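Local coordinates for cobalamin biosynthesis protein CobN (Mycobacterium tuberculosis, PDB 7C6O), which serves as the large subunit of cobaltochelatase, which inserts cobalt into the corrin ring in an ATP-dependent step of cobalamin biosynthesis, at residues Thr47-Thr50 with Asp51-Ser54; Ser71-Glu74 with Leu75-Leu79; Gln653-Thr656 with Leu657-Ala660; Met681-His684 with Val685-Trp688; Ala983-Asp987 with Gln988-Thr992. All coordinates share one frame; numbering follows the deposited sequence.

Contact 1 of 5, residues Thr47-Thr50 with Asp51-Ser54; sequences TSDT and DLIS
Ser48 and Asp51 meet across the first turn of helix 49-58, where the chain leaves strand 42-46 and the i to i+4 backbone bonds Ile53 N to Asp49 O (2.9 Å) and Ser54 N to Thr50 O (2.9 Å) begin. This is the strand-to-helix turn of a beta-alpha-beta unit made of strand 42-46, helix 49-58 and strand 62-65. Ser48 is the N-cap residue. Ser48 O receives a weak bond from Asp51 N at 3.0 Å. The side chains of the two residues lie close together. Ser48 CB faces the carboxylate of Asp51, with OD2 at 3.6 Å. The first torsion of Asp51 (chi1 -67°) puts CG beside its own backbone N, which carries the carboxylate to Ser48, Ser46 and Arg88. There Asp51 OD2 is gripped twice, by a hydrogen bond from Ser46 OG and a salt bridge to Arg88. This ties the helix start to strands 42-46 and 84-89. The carboxylate of Asp49 turns to the loop after strand 62-65: OD1 bonds Asn66 and OD2 forms a salt bridge with Arg69. Both acids sit near the helix N-terminus, where the helix dipole would be expected to suit a negative charge. Leu52 CD1 comes within 3.7 Å of Asp49 OD1, and the leucine packs on Leu44 of strand 42-46. Ile53 lays CG1 against the carbonyl oxygen of Asp49. Ser54 OG lies 3.0 Å from Thr50 O and is hydrogen-bonded to Leu201 O.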
loop_
_atom_site.group_PDB
_atom_site.type_symbol
_atom_site.label_atom_id
_atom_site.label_comp_id
_atom_site.label_asym_id
_atom_site.label_seq_id
_atom_site.Cartn_x
_atom_site.Cartn_y
_atom_site.Cartn_z
ATOM N N THR A 47 31.433 -10.692 25.271
ATOM C CA THR A 47 30.049 -10.853 24.856
ATOM C C THR A 47 29.629 -9.822 23.821
ATOM O O THR A 47 28.485 -9.862 23.356
ATOM C CB THR A 47 29.124 -10.778 26.069
ATOM O OG1 THR A 47 29.424 -9.600 26.826
ATOM C CG2 THR A 47 29.309 -12.005 26.950
ATOM N N SER A 48 30.517 -8.902 23.454
ATOM C CA SER A 48 30.273 -7.945 22.383
ATOM C C SER A 48 30.983 -8.442 21.133
ATOM O O SER A 48 32.218 -8.437 21.071
ATOM C CB SER A 48 30.761 -6.552 22.770
ATOM O OG SER A 48 30.786 -5.696 21.640
ATOM N N ASP A 49 30.209 -8.874 20.137
ATOM C CA ASP A 49 30.816 -9.337 18.895
ATOM C C ASP A 49 31.565 -8.224 18.174
ATOM O O ASP A 49 32.469 -8.515 17.385
ATOM C CB ASP A 49 29.754 -9.943 17.978
ATOM C CG ASP A 49 29.249 -11.284 18.481
ATOM O OD1 ASP A 49 30.022 -12.002 19.154
ATOM O OD2 ASP A 49 28.080 -11.622 18.205
ATOM N N THR A 50 31.213 -6.961 18.431
ATOM C CA THR A 50 31.982 -5.853 17.871
ATOM C C THR A 50 33.434 -5.910 18.333
ATOM O O THR A 50 34.353 -5.675 17.539
ATOM C CB THR A 50 31.337 -4.523 18.260
ATOM O OG1 THR A 50 29.983 -4.498 17.791
ATOM C CG2 THR A 50 32.098 -3.355 17.646
ATOM N N ASP A 51 33.659 -6.231 19.613
ATOM C CA ASP A 51 35.018 -6.429 20.115
ATOM C C ASP A 51 35.751 -7.488 19.304
ATOM O O ASP A 51 36.897 -7.286 18.881
ATOM C CB ASP A 51 34.989 -6.843 21.589
ATOM C CG ASP A 51 34.482 -5.748 22.504
ATOM O OD1 ASP A 51 34.336 -4.595 22.050
ATOM O OD2 ASP A 51 34.228 -6.052 23.691
ATOM N N LEU A 52 35.102 -8.633 19.083
ATOM C CA LEU A 52 35.764 -9.748 18.414
ATOM C C LEU A 52 36.069 -9.416 16.959
ATOM O O LEU A 52 37.122 -9.801 16.437
ATOM C CB LEU A 52 34.897 -11.003 18.515
ATOM C CG LEU A 52 34.387 -11.326 19.921
ATOM C CD1 LEU A 52 33.621 -12.645 19.944
ATOM C CD2 LEU A 52 35.532 -11.348 20.926
ATOM N N ILE A 53 35.164 -8.699 16.290
ATOM C CA ILE A 53 35.407 -8.311 14.906
ATOM C C ILE A 53 36.519 -7.273 14.835
ATOM O O ILE A 53 37.376 -7.322 13.944
ATOM C CB ILE A 53 34.105 -7.809 14.256
ATOM C CG1 ILE A 53 33.053 -8.924 14.260
ATOM C CG2 ILE A 53 34.363 -7.335 12.832
ATOM C CD1 ILE A 53 31.689 -8.483 13.776
ATOM N N SER A 54 36.530 -6.322 15.775
ATOM C CA SER A 54 37.625 -5.360 15.851
ATOM C C SER A 54 38.961 -6.063 16.044
ATOM O O SER A 54 39.971 -5.674 15.445
ATOM C CB SER A 54 37.382 -4.368 16.990
ATOM O OG SER A 54 36.246 -3.557 16.743
#

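Contact 2 of 5, residues Ser71-Glu74 with Leu75-Leu79; sequences SDLE and LTDLL
Glu74, Leu75 and Leu73 carry most of this contact along helix 72-79, and Glu74 O accepts from Leu78 N at 3.0 Å. Glu74 also closes the N-terminal end. Ser71, the N-cap, and Glu74 form a capping box. Glu74 N donates to Ser71 OG at 3.2 Å. In return, Ser71 N donates to Glu74 OE1 at 3.1 Å, in a nearly straight bond (176°) that reaches OE1 on its anti side, 30° out of the carboxylate plane. The glutamate can do this because CG stays beside its backbone N (chi1 -73°) and the chain runs extended back to the cap. Leu75 is the buried member. Its N bonds Ser71 O, and its CB rests on the carbonyls of Ser71 and Asp72. The rest of its side chain turns away, to Leu45 of strand 42-46 and Thr102 of helix 97-105. Leu78 and Leu79 both reach Leu43, so this face of the helix covers the four-stranded parallel sheet. Leu73 lies on the outer side. Its CD1 lies against the carboxylate of Asp77, 3.8 Å from OD1, the two side chains crossing at a slant. Leu73 O takes the bond from Asp77 N. Thr76 has OG1 folded back over the preceding turn, 3.0 Å from Leu73 O and 3.2 Å from Asp72 O. The chemistry divides the helix. Leu75, Leu78 and Leu79 face the sheet; Leu73 lies among the polar groups of the outer side. Asp72 and Glu74 put acidic groups at the N-terminal turn, where the helix dipole would probably stabilise them.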
loop_
_atom_site.group_PDB
_atom_site.type_symbol
_atom_site.label_atom_id
_atom_site.label_comp_id
_atom_site.label_asym_id
_atom_site.label_seq_id
_atom_site.Cartn_x
_atom_site.Cartn_y
_atom_site.Cartn_z
ATOM N N SER A 71 31.186 -23.526 24.909
ATOM C CA SER A 71 31.127 -24.675 25.798
ATOM C C SER A 71 32.374 -24.726 26.676
ATOM O O SER A 71 33.379 -24.061 26.410
ATOM C CB SER A 71 30.996 -25.973 25.000
ATOM O OG SER A 71 32.173 -26.234 24.251
ATOM N N ASP A 72 32.298 -25.531 27.739
ATOM C CA ASP A 72 33.439 -25.667 28.639
ATOM C C ASP A 72 34.655 -26.223 27.908
ATOM O O ASP A 72 35.785 -25.772 28.135
ATOM C CB ASP A 72 33.075 -26.561 29.824
ATOM C CG ASP A 72 32.031 -25.936 30.726
ATOM O OD1 ASP A 72 31.567 -24.817 30.419
ATOM O OD2 ASP A 72 31.676 -26.562 31.747
ATOM N N LEU A 73 34.440 -27.199 27.023
ATOM C CA LEU A 73 35.546 -27.774 26.263
ATOM C C LEU A 73 36.162 -26.750 25.320
ATOM O O LEU A 73 37.390 -26.678 25.189
ATOM C CB LEU A 73 35.066 -28.998 25.484
ATOM C CG LEU A 73 36.064 -29.635 24.514
ATOM C CD1 LEU A 73 37.309 -30.114 25.248
ATOM C CD2 LEU A 73 35.413 -30.779 23.754
ATOM N N GLU A 74 35.327 -25.954 24.649
ATOM C CA GLU A 74 35.849 -24.935 23.746
ATOM C C GLU A 74 36.671 -23.893 24.494
ATOM O O GLU A 74 37.668 -23.391 23.963
ATOM C CB GLU A 74 34.701 -24.272 22.987
ATOM C CG GLU A 74 34.088 -25.153 21.911
ATOM C CD GLU A 74 32.818 -24.567 21.328
ATOM O OE1 GLU A 74 32.177 -23.737 22.009
ATOM O OE2 GLU A 74 32.460 -24.937 20.191
ATOM N N LEU A 75 36.280 -23.565 25.728
ATOM C CA LEU A 75 37.036 -22.593 26.511
ATOM C C LEU A 75 38.427 -23.119 26.845
ATOM O O LEU A 75 39.432 -22.435 26.613
ATOM C CB LEU A 75 36.275 -22.235 27.788
ATOM C CG LEU A 75 37.027 -21.364 28.802
ATOM C CD1 LEU A 75 37.404 -20.013 28.196
ATOM C CD2 LEU A 75 36.209 -21.179 30.071
ATOM N N THR A 76 38.510 -24.336 27.390
ATOM C CA THR A 76 39.812 -24.891 27.753
ATOM C C THR A 76 40.688 -25.120 26.527
ATOM O O THR A 76 41.912 -24.957 26.600
ATOM C CB THR A 76 39.635 -26.194 28.535
ATOM O OG1 THR A 76 38.725 -27.053 27.837
ATOM C CG2 THR A 76 39.093 -25.911 29.929
ATOM N N ASP A 77 40.086 -25.498 25.397
ATOM C CA ASP A 77 40.853 -25.619 24.160
ATOM C C ASP A 77 41.456 -24.279 23.755
ATOM O O ASP A 77 42.629 -24.207 23.372
ATOM C CB ASP A 77 39.968 -26.166 23.039
ATOM C CG ASP A 77 39.769 -27.670 23.126
ATOM O OD1 ASP A 77 40.372 -28.309 24.016
ATOM O OD2 ASP A 77 39.006 -28.213 22.298
ATOM N N LEU A 78 40.667 -23.204 23.833
ATOM C CA LEU A 78 41.191 -21.882 23.506
ATOM C C LEU A 78 42.251 -21.439 24.508
ATOM O O LEU A 78 43.237 -20.796 24.131
ATOM C CB LEU A 78 40.052 -20.866 23.450
ATOM C CG LEU A 78 39.155 -20.949 22.219
ATOM C CD1 LEU A 78 37.900 -20.128 22.429
ATOM C CD2 LEU A 78 39.916 -20.468 20.997
ATOM N N LEU A 79 42.065 -21.775 25.788
ATOM C CA LEU A 79 43.014 -21.353 26.813
ATOM C C LEU A 79 44.383 -21.987 26.615
ATOM O O LEU A 79 45.404 -21.379 26.956
ATOM C CB LEU A 79 42.475 -21.694 28.204
ATOM C CG LEU A 79 41.322 -20.838 28.725
ATOM C CD1 LEU A 79 40.753 -21.429 30.005
ATOM C CD2 LEU A 79 41.793 -19.415 28.957
#

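Contact 3 of 5, residues Gln653-Thr656 with Leu657-Ala660; sequences QIWT and LIRA
Trp655 and Arg659 lie side by side one turn apart on helix 647-660 and point the same way. The helix packs against both helix 624-642 and helix 675-694 in an all-helical part of the chain. The aliphatic part of the arginine, not its charged head, covers the indole. Arg659 CG sits over one ring face in a CH-pi contact, 3.8 Å from the centroid of the five-membered ring, and nearest NE1 and CE2. Arg659 CD follows toward the six-membered ring and comes within 3.8 Å of CZ2. The guanidinium plane ends only 9° from the indole plane but lies beyond the ring, where Arg659 NH1 forms a salt bridge with Asp664. The torsions explain the fit. Trp655 CG is anti to the backbone N (chi1 -172°), which swings the ring along the helix toward Arg659. The arginine chain then bends at chi2 and chi3 to follow it. A second arginine, Arg672, makes a cation-pi contact with the same indole, and Phe678 of helix 675-694 touches it too. The main chain keeps regular i to i+4 bonds, among them Arg659 N to Trp655 O at 2.9 Å. Ile658 approaches the tryptophan at about a right angle: Ile658 CG2 stands 4.2 Å from Trp655 CZ3. On the bundle side, Leu657 turns away from its own helix to Leu632 and Asp625 of helix 624-642. Next to it Ile654 and Ile658 make the apolar pair, with Ile654 CG2 3.8 Å from Ile658 CD1.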
loop_
_atom_site.group_PDB
_atom_site.type_symbol
_atom_site.label_atom_id
_atom_site.label_comp_id
_atom_site.label_asym_id
_atom_site.label_seq_id
_atom_site.Cartn_x
_atom_site.Cartn_y
_atom_site.Cartn_z
ATOM N N GLN A 653 -51.254 3.758 -2.287
ATOM C CA GLN A 653 -50.437 4.670 -3.086
ATOM C C GLN A 653 -48.958 4.335 -2.964
ATOM O O GLN A 653 -48.224 4.345 -3.962
ATOM C CB GLN A 653 -50.673 6.116 -2.657
ATOM C CG GLN A 653 -52.023 6.693 -3.024
ATOM C CD GLN A 653 -52.121 8.163 -2.663
ATOM O OE1 GLN A 653 -51.335 8.985 -3.136
ATOM N NE2 GLN A 653 -53.077 8.500 -1.804
ATOM N N ILE A 654 -48.500 4.052 -1.744
ATOM C CA ILE A 654 -47.090 3.746 -1.525
ATOM C C ILE A 654 -46.721 2.426 -2.185
ATOM O O ILE A 654 -45.667 2.308 -2.824
ATOM C CB ILE A 654 -46.778 3.742 -0.017
ATOM C CG1 ILE A 654 -46.872 5.163 0.548
ATOM C CG2 ILE A 654 -45.404 3.136 0.255
ATOM C CD1 ILE A 654 -46.720 5.239 2.059
ATOM N N TRP A 655 -47.584 1.413 -2.055
ATOM C CA TRP A 655 -47.287 0.119 -2.661
ATOM C C TRP A 655 -47.289 0.210 -4.181
ATOM O O TRP A 655 -46.446 -0.402 -4.847
ATOM C CB TRP A 655 -48.283 -0.938 -2.186
ATOM C CG TRP A 655 -47.897 -2.309 -2.630
ATOM C CD1 TRP A 655 -48.580 -3.120 -3.488
ATOM C CD2 TRP A 655 -46.709 -3.019 -2.266
ATOM N NE1 TRP A 655 -47.898 -4.298 -3.669
ATOM C CE2 TRP A 655 -46.744 -4.260 -2.931
ATOM C CE3 TRP A 655 -45.622 -2.730 -1.436
ATOM C CZ2 TRP A 655 -45.736 -5.208 -2.792
ATOM C CZ3 TRP A 655 -44.621 -3.674 -1.300
ATOM C CH2 TRP A 655 -44.687 -4.898 -1.972
ATOM N N THR A 656 -48.231 0.970 -4.744
ATOM C CA THR A 656 -48.243 1.198 -6.184
ATOM C C THR A 656 -46.936 1.831 -6.648
ATOM O O THR A 656 -46.342 1.400 -7.642
ATOM C CB THR A 656 -49.435 2.078 -6.562
ATOM O OG1 THR A 656 -50.648 1.328 -6.415
ATOM C CG2 THR A 656 -49.310 2.572 -7.996
ATOM N N LEU A 657 -46.464 2.849 -5.924
ATOM C CA LEU A 657 -45.208 3.498 -6.292
ATOM C C LEU A 657 -44.032 2.536 -6.168
ATOM O O LEU A 657 -43.192 2.450 -7.070
ATOM C CB LEU A 657 -44.983 4.738 -5.425
ATOM C CG LEU A 657 -43.641 5.450 -5.622
ATOM C CD1 LEU A 657 -43.420 5.820 -7.087
ATOM C CD2 LEU A 657 -43.568 6.684 -4.744
ATOM N N ILE A 658 -43.960 1.803 -5.053
ATOM C CA ILE A 658 -42.863 0.860 -4.836
ATOM C C ILE A 658 -42.814 -0.172 -5.957
ATOM O O ILE A 658 -41.747 -0.465 -6.509
ATOM C CB ILE A 658 -42.999 0.192 -3.454
ATOM C CG1 ILE A 658 -42.627 1.179 -2.344
ATOM C CG2 ILE A 658 -42.137 -1.066 -3.367
ATOM C CD1 ILE A 658 -42.850 0.645 -0.936
ATOM N N ARG A 659 -43.973 -0.725 -6.322
ATOM C CA ARG A 659 -44.013 -1.720 -7.390
ATOM C C ARG A 659 -43.683 -1.097 -8.741
ATOM O O ARG A 659 -42.909 -1.665 -9.519
ATOM C CB ARG A 659 -45.388 -2.390 -7.432
ATOM C CG ARG A 659 -45.660 -3.338 -6.272
ATOM C CD ARG A 659 -44.980 -4.682 -6.484
ATOM N NE ARG A 659 -45.680 -5.485 -7.484
ATOM C CZ ARG A 659 -45.197 -6.601 -8.022
ATOM N NH1 ARG A 659 -44.002 -7.051 -7.660
ATOM N NH2 ARG A 659 -45.907 -7.267 -8.923
ATOM N N ALA A 660 -44.249 0.077 -9.029
ATOM C CA ALA A 660 -44.048 0.698 -10.336
ATOM C C ALA A 660 -42.591 1.092 -10.552
ATOM O O ALA A 660 -42.078 1.001 -11.675
ATOM C CB ALA A 660 -44.964 1.914 -10.483
#

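Contact 4 of 5, residues Met681-His684 with Val685-Trp688; sequences MLLH and VDGW
Met681 reaches Val685 because its CG is anti to the backbone N (chi1 -180°) and the chain then bends at chi2 (-89°) and again at chi3, which lays SD back along the helix. Val685 answers with CG1 anti to its own backbone N (chi1 179°), leaving CG2 beside that N and turned to the preceding turn. The result is an i to i+4 pair on helix 675-694, which packs on helix 624-642. The two side chains cross at a slant, and the thioether sulfur meets the methyl directly: Met681 SD to Val685 CG2 is 3.5 Å. The same Val685 CG2 also rests 3.4 Å from Met681 O. That carbonyl takes the helical bond from Val685 N. Leu682 adds a looser touch from CD2. Val685 is thus buried among Met681, Leu682, Leu629 of helix 624-642 and Leu667. Trp688 continues this face. Its CB leans on His684 O, but the indole leads off toward Leu629, Met663 and Asp666. The exposed His684 side chain touches Leu667. Asp686 N gives a short bond of 2.7 Å to Leu682 O. The carboxylate of Asp686 has its strong partner elsewhere, a salt bridge from OD1 to Arg750, while its side chain touches Leu633 of helix 624-642. Gly687 N bonds Leu683 O. The carbonyl of Leu683 also has Asp686 CB against it, 3.4 Å from Leu683 O.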
loop_
_atom_site.group_PDB
_atom_site.type_symbol
_atom_site.label_atom_id
_atom_site.label_comp_id
_atom_site.label_asym_id
_atom_site.label_seq_id
_atom_site.Cartn_x
_atom_site.Cartn_y
_atom_site.Cartn_z
ATOM N N MET A 681 -43.212 -2.557 7.718
ATOM C CA MET A 681 -42.401 -2.572 6.507
ATOM C C MET A 681 -41.961 -1.167 6.117
ATOM O O MET A 681 -40.849 -0.983 5.612
ATOM C CB MET A 681 -43.185 -3.233 5.371
ATOM C CG MET A 681 -42.448 -3.314 4.045
ATOM S SD MET A 681 -42.707 -1.859 3.012
ATOM C CE MET A 681 -44.480 -1.905 2.777
ATOM N N LEU A 682 -42.810 -0.165 6.358
ATOM C CA LEU A 682 -42.452 1.207 6.010
ATOM C C LEU A 682 -41.341 1.744 6.900
ATOM O O LEU A 682 -40.597 2.639 6.483
ATOM C CB LEU A 682 -43.678 2.113 6.090
ATOM C CG LEU A 682 -44.782 1.838 5.069
ATOM C CD1 LEU A 682 -45.897 2.856 5.220
ATOM C CD2 LEU A 682 -44.230 1.852 3.648
ATOM N N LEU A 683 -41.215 1.226 8.124
ATOM C CA LEU A 683 -40.066 1.587 8.946
ATOM C C LEU A 683 -38.767 1.140 8.294
ATOM O O LEU A 683 -37.746 1.829 8.406
ATOM C CB LEU A 683 -40.199 0.982 10.345
ATOM C CG LEU A 683 -41.410 1.440 11.160
ATOM C CD1 LEU A 683 -41.358 0.851 12.562
ATOM C CD2 LEU A 683 -41.488 2.958 11.213
ATOM N N HIS A 684 -38.788 -0.005 7.607
ATOM C CA HIS A 684 -37.625 -0.444 6.843
ATOM C C HIS A 684 -37.397 0.455 5.632
ATOM O O HIS A 684 -36.251 0.788 5.306
ATOM C CB HIS A 684 -37.814 -1.904 6.424
ATOM C CG HIS A 684 -36.851 -2.374 5.377
ATOM N ND1 HIS A 684 -35.486 -2.370 5.562
ATOM C CD2 HIS A 684 -37.061 -2.882 4.139
ATOM C CE1 HIS A 684 -34.895 -2.846 4.480
ATOM N NE2 HIS A 684 -35.829 -3.163 3.601
ATOM N N VAL A 685 -38.477 0.864 4.963
ATOM C CA VAL A 685 -38.359 1.794 3.842
ATOM C C VAL A 685 -37.792 3.126 4.316
ATOM O O VAL A 685 -36.957 3.740 3.638
ATOM C CB VAL A 685 -39.724 1.973 3.153
ATOM C CG1 VAL A 685 -39.620 2.964 1.999
ATOM C CG2 VAL A 685 -40.248 0.636 2.664
ATOM N N ASP A 686 -38.241 3.592 5.487
ATOM C CA ASP A 686 -37.723 4.825 6.076
ATOM C C ASP A 686 -36.208 4.782 6.215
ATOM O O ASP A 686 -35.507 5.723 5.824
ATOM C CB ASP A 686 -38.363 5.057 7.447
ATOM C CG ASP A 686 -39.492 6.061 7.409
ATOM O OD1 ASP A 686 -39.441 6.989 6.575
ATOM O OD2 ASP A 686 -40.428 5.925 8.227
ATOM N N GLY A 687 -35.686 3.701 6.796
ATOM C CA GLY A 687 -34.248 3.587 6.967
ATOM C C GLY A 687 -33.511 3.490 5.646
ATOM O O GLY A 687 -32.443 4.085 5.476
ATOM N N TRP A 688 -34.073 2.743 4.692
ATOM C CA TRP A 688 -33.442 2.605 3.382
ATOM C C TRP A 688 -33.394 3.941 2.656
ATOM O O TRP A 688 -32.344 4.347 2.144
ATOM C CB TRP A 688 -34.190 1.565 2.546
ATOM C CG TRP A 688 -33.845 1.605 1.084
ATOM C CD1 TRP A 688 -32.695 1.158 0.500
ATOM C CD2 TRP A 688 -34.663 2.113 0.020
ATOM N NE1 TRP A 688 -32.743 1.361 -0.859
ATOM C CE2 TRP A 688 -33.941 1.944 -1.179
ATOM C CE3 TRP A 688 -35.935 2.694 -0.034
ATOM C CZ2 TRP A 688 -34.449 2.336 -2.418
ATOM C CZ3 TRP A 688 -36.437 3.083 -1.264
ATOM C CH2 TRP A 688 -35.695 2.900 -2.440
#

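Contact 5 of 5, residues Ala983-Asp987 with Gln988-Thr992; sequences AHHGD and QRRAT
Gln988 follows the N-cap residue Asp987 and starts a short helix, 988-991. The glutamine side chain touches Leu982 of helix 973-985. Arg989 comes next. Its CB lies 3.6 Å from Asp987 OD1, but its guanidinium leads away to Asp956 and to Arg1036 O. Arg990 carries most of the contact. Asp987, the N-cap, accepts from Arg990 N at 3.0 Å with OD1, the donor above the carboxylate plane. Arg990 CG rests on Asp987 CG, and the chain bends at chi3 to lay the guanidinium flat on the ring of His985. The centres are 4.2 Å apart and the planes differ by 21°, with His985 CD2 over the middle of the guanidinium. Arg990 NE meanwhile forms a salt bridge with Asp1046. Ala991 closes the turn: its N bonds Asp987 O and lies at the edge of the imidazole, near its plane. The ring is held in turn by Asp987 N, which donates to His985 ND1 at 3.1 Å, almost in the ring plane. Gly986, with positive phi, makes the bend between the two helices. The use of His985 ND1 as an acceptor is consistent with a neutral ring; a positive guanidinium would then probably stack on an uncharged imidazole.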
loop_
_atom_site.group_PDB
_atom_site.type_symbol
_atom_site.label_atom_id
_atom_site.label_comp_id
_atom_site.label_asym_id
_atom_site.label_seq_id
_atom_site.Cartn_x
_atom_site.Cartn_y
_atom_site.Cartn_z
ATOM N N ALA A 983 -9.023 -36.730 8.234
ATOM C CA ALA A 983 -9.461 -38.096 7.978
ATOM C C ALA A 983 -9.411 -38.449 6.499
ATOM O O ALA A 983 -9.414 -39.636 6.157
ATOM C CB ALA A 983 -10.878 -38.302 8.513
ATOM N N HIS A 984 -9.358 -37.450 5.619
ATOM C CA HIS A 984 -9.365 -37.720 4.186
ATOM C C HIS A 984 -7.959 -37.999 3.666
ATOM O O HIS A 984 -7.736 -38.985 2.955
ATOM C CB HIS A 984 -9.996 -36.547 3.438
ATOM C CG HIS A 984 -10.051 -36.735 1.955
ATOM N ND1 HIS A 984 -11.009 -37.509 1.338
ATOM C CD2 HIS A 984 -9.269 -36.243 0.965
ATOM C CE1 HIS A 984 -10.815 -37.487 0.031
ATOM N NE2 HIS A 984 -9.764 -36.725 -0.221
ATOM N N HIS A 985 -6.997 -37.143 4.012
ATOM C CA HIS A 985 -5.650 -37.258 3.476
ATOM C C HIS A 985 -4.557 -37.334 4.536
ATOM O O HIS A 985 -3.387 -37.509 4.178
ATOM C CB HIS A 985 -5.354 -36.086 2.528
ATOM C CG HIS A 985 -5.655 -34.742 3.113
ATOM N ND1 HIS A 985 -5.095 -34.299 4.292
ATOM C CD2 HIS A 985 -6.451 -33.738 2.675
ATOM C CE1 HIS A 985 -5.535 -33.082 4.557
ATOM N NE2 HIS A 985 -6.359 -32.718 3.591
ATOM N N GLY A 986 -4.892 -37.196 5.817
ATOM C CA GLY A 986 -3.915 -37.406 6.870
ATOM C C GLY A 986 -2.836 -36.355 6.999
ATOM O O GLY A 986 -1.895 -36.553 7.774
ATOM N N ASP A 987 -2.939 -35.239 6.277
ATOM C CA ASP A 987 -1.923 -34.190 6.296
ATOM C C ASP A 987 -2.416 -33.045 7.177
ATOM O O ASP A 987 -3.364 -32.338 6.814
ATOM C CB ASP A 987 -1.623 -33.713 4.876
ATOM C CG ASP A 987 -0.397 -32.824 4.802
ATOM O OD1 ASP A 987 -0.290 -31.872 5.602
ATOM O OD2 ASP A 987 0.466 -33.081 3.937
ATOM N N GLN A 988 -1.759 -32.853 8.325
ATOM C CA GLN A 988 -2.218 -31.861 9.295
ATOM C C GLN A 988 -2.049 -30.440 8.771
ATOM O O GLN A 988 -2.930 -29.593 8.965
ATOM C CB GLN A 988 -1.469 -32.033 10.617
ATOM C CG GLN A 988 -1.860 -31.027 11.694
ATOM C CD GLN A 988 -3.273 -31.237 12.214
ATOM O OE1 GLN A 988 -3.797 -32.350 12.185
ATOM N NE2 GLN A 988 -3.895 -30.165 12.692
ATOM N N ARG A 989 -0.920 -30.154 8.116
ATOM C CA ARG A 989 -0.703 -28.816 7.570
ATOM C C ARG A 989 -1.739 -28.481 6.504
ATOM O O ARG A 989 -2.244 -27.352 6.450
ATOM C CB ARG A 989 0.715 -28.703 7.005
ATOM C CG ARG A 989 0.983 -27.446 6.171
ATOM C CD ARG A 989 1.100 -26.174 7.020
ATOM N NE ARG A 989 -0.203 -25.628 7.395
ATOM C CZ ARG A 989 -0.387 -24.418 7.915
ATOM N NH1 ARG A 989 0.648 -23.614 8.118
ATOM N NH2 ARG A 989 -1.610 -24.009 8.228
ATOM N N ARG A 990 -2.078 -29.449 5.649
ATOM C CA ARG A 990 -3.121 -29.211 4.657
ATOM C C ARG A 990 -4.473 -28.992 5.323
ATOM O O ARG A 990 -5.263 -28.148 4.882
ATOM C CB ARG A 990 -3.197 -30.380 3.674
ATOM C CG ARG A 990 -1.996 -30.517 2.753
ATOM C CD ARG A 990 -2.277 -31.555 1.677
ATOM N NE ARG A 990 -3.534 -31.264 0.991
ATOM C CZ ARG A 990 -4.150 -32.102 0.164
ATOM N NH1 ARG A 990 -3.628 -33.294 -0.086
ATOM N NH2 ARG A 990 -5.292 -31.746 -0.407
ATOM N N ALA A 991 -4.751 -29.734 6.399
ATOM C CA ALA A 991 -6.051 -29.655 7.057
ATOM C C ALA A 991 -6.287 -28.315 7.743
ATOM O O ALA A 991 -7.444 -27.965 7.996
ATOM C CB ALA A 991 -6.193 -30.790 8.071
ATOM N N THR A 992 -5.233 -27.563 8.053
ATOM C CA THR A 992 -5.373 -26.254 8.678
ATOM C C THR A 992 -5.076 -25.111 7.714
ATOM O O THR A 992 -4.922 -23.966 8.154
ATOM C CB THR A 992 -4.465 -26.144 9.902
ATOM O OG1 THR A 992 -3.100 -26.335 9.507
ATOM C CG2 THR A 992 -4.850 -27.190 10.944
#

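Overall arrangement
All five contacts are local pieces of helix or helix ends. Contacts 1 and 2 serve the same four-stranded parallel sheet, with centres about 18 Å apart and no touch between them. Both open at helix N-caps, but contact 1 is partly buried and uses salt bridges to Arg88 of strand 84-89 and to Arg69 in a loop, whereas contact 2 lies at the surface and closes its cap within itself. Contacts 3 and 4, both partly buried, sit on two adjacent helices and touch, Ile654 CG2 to Leu682 CD2 at 3.8 Å. Their chemistry is mainly apolar and aromatic, each with one salt bridge leading out, to Asp664 and Arg750. Contact 5 is a surface helix-to-helix bend.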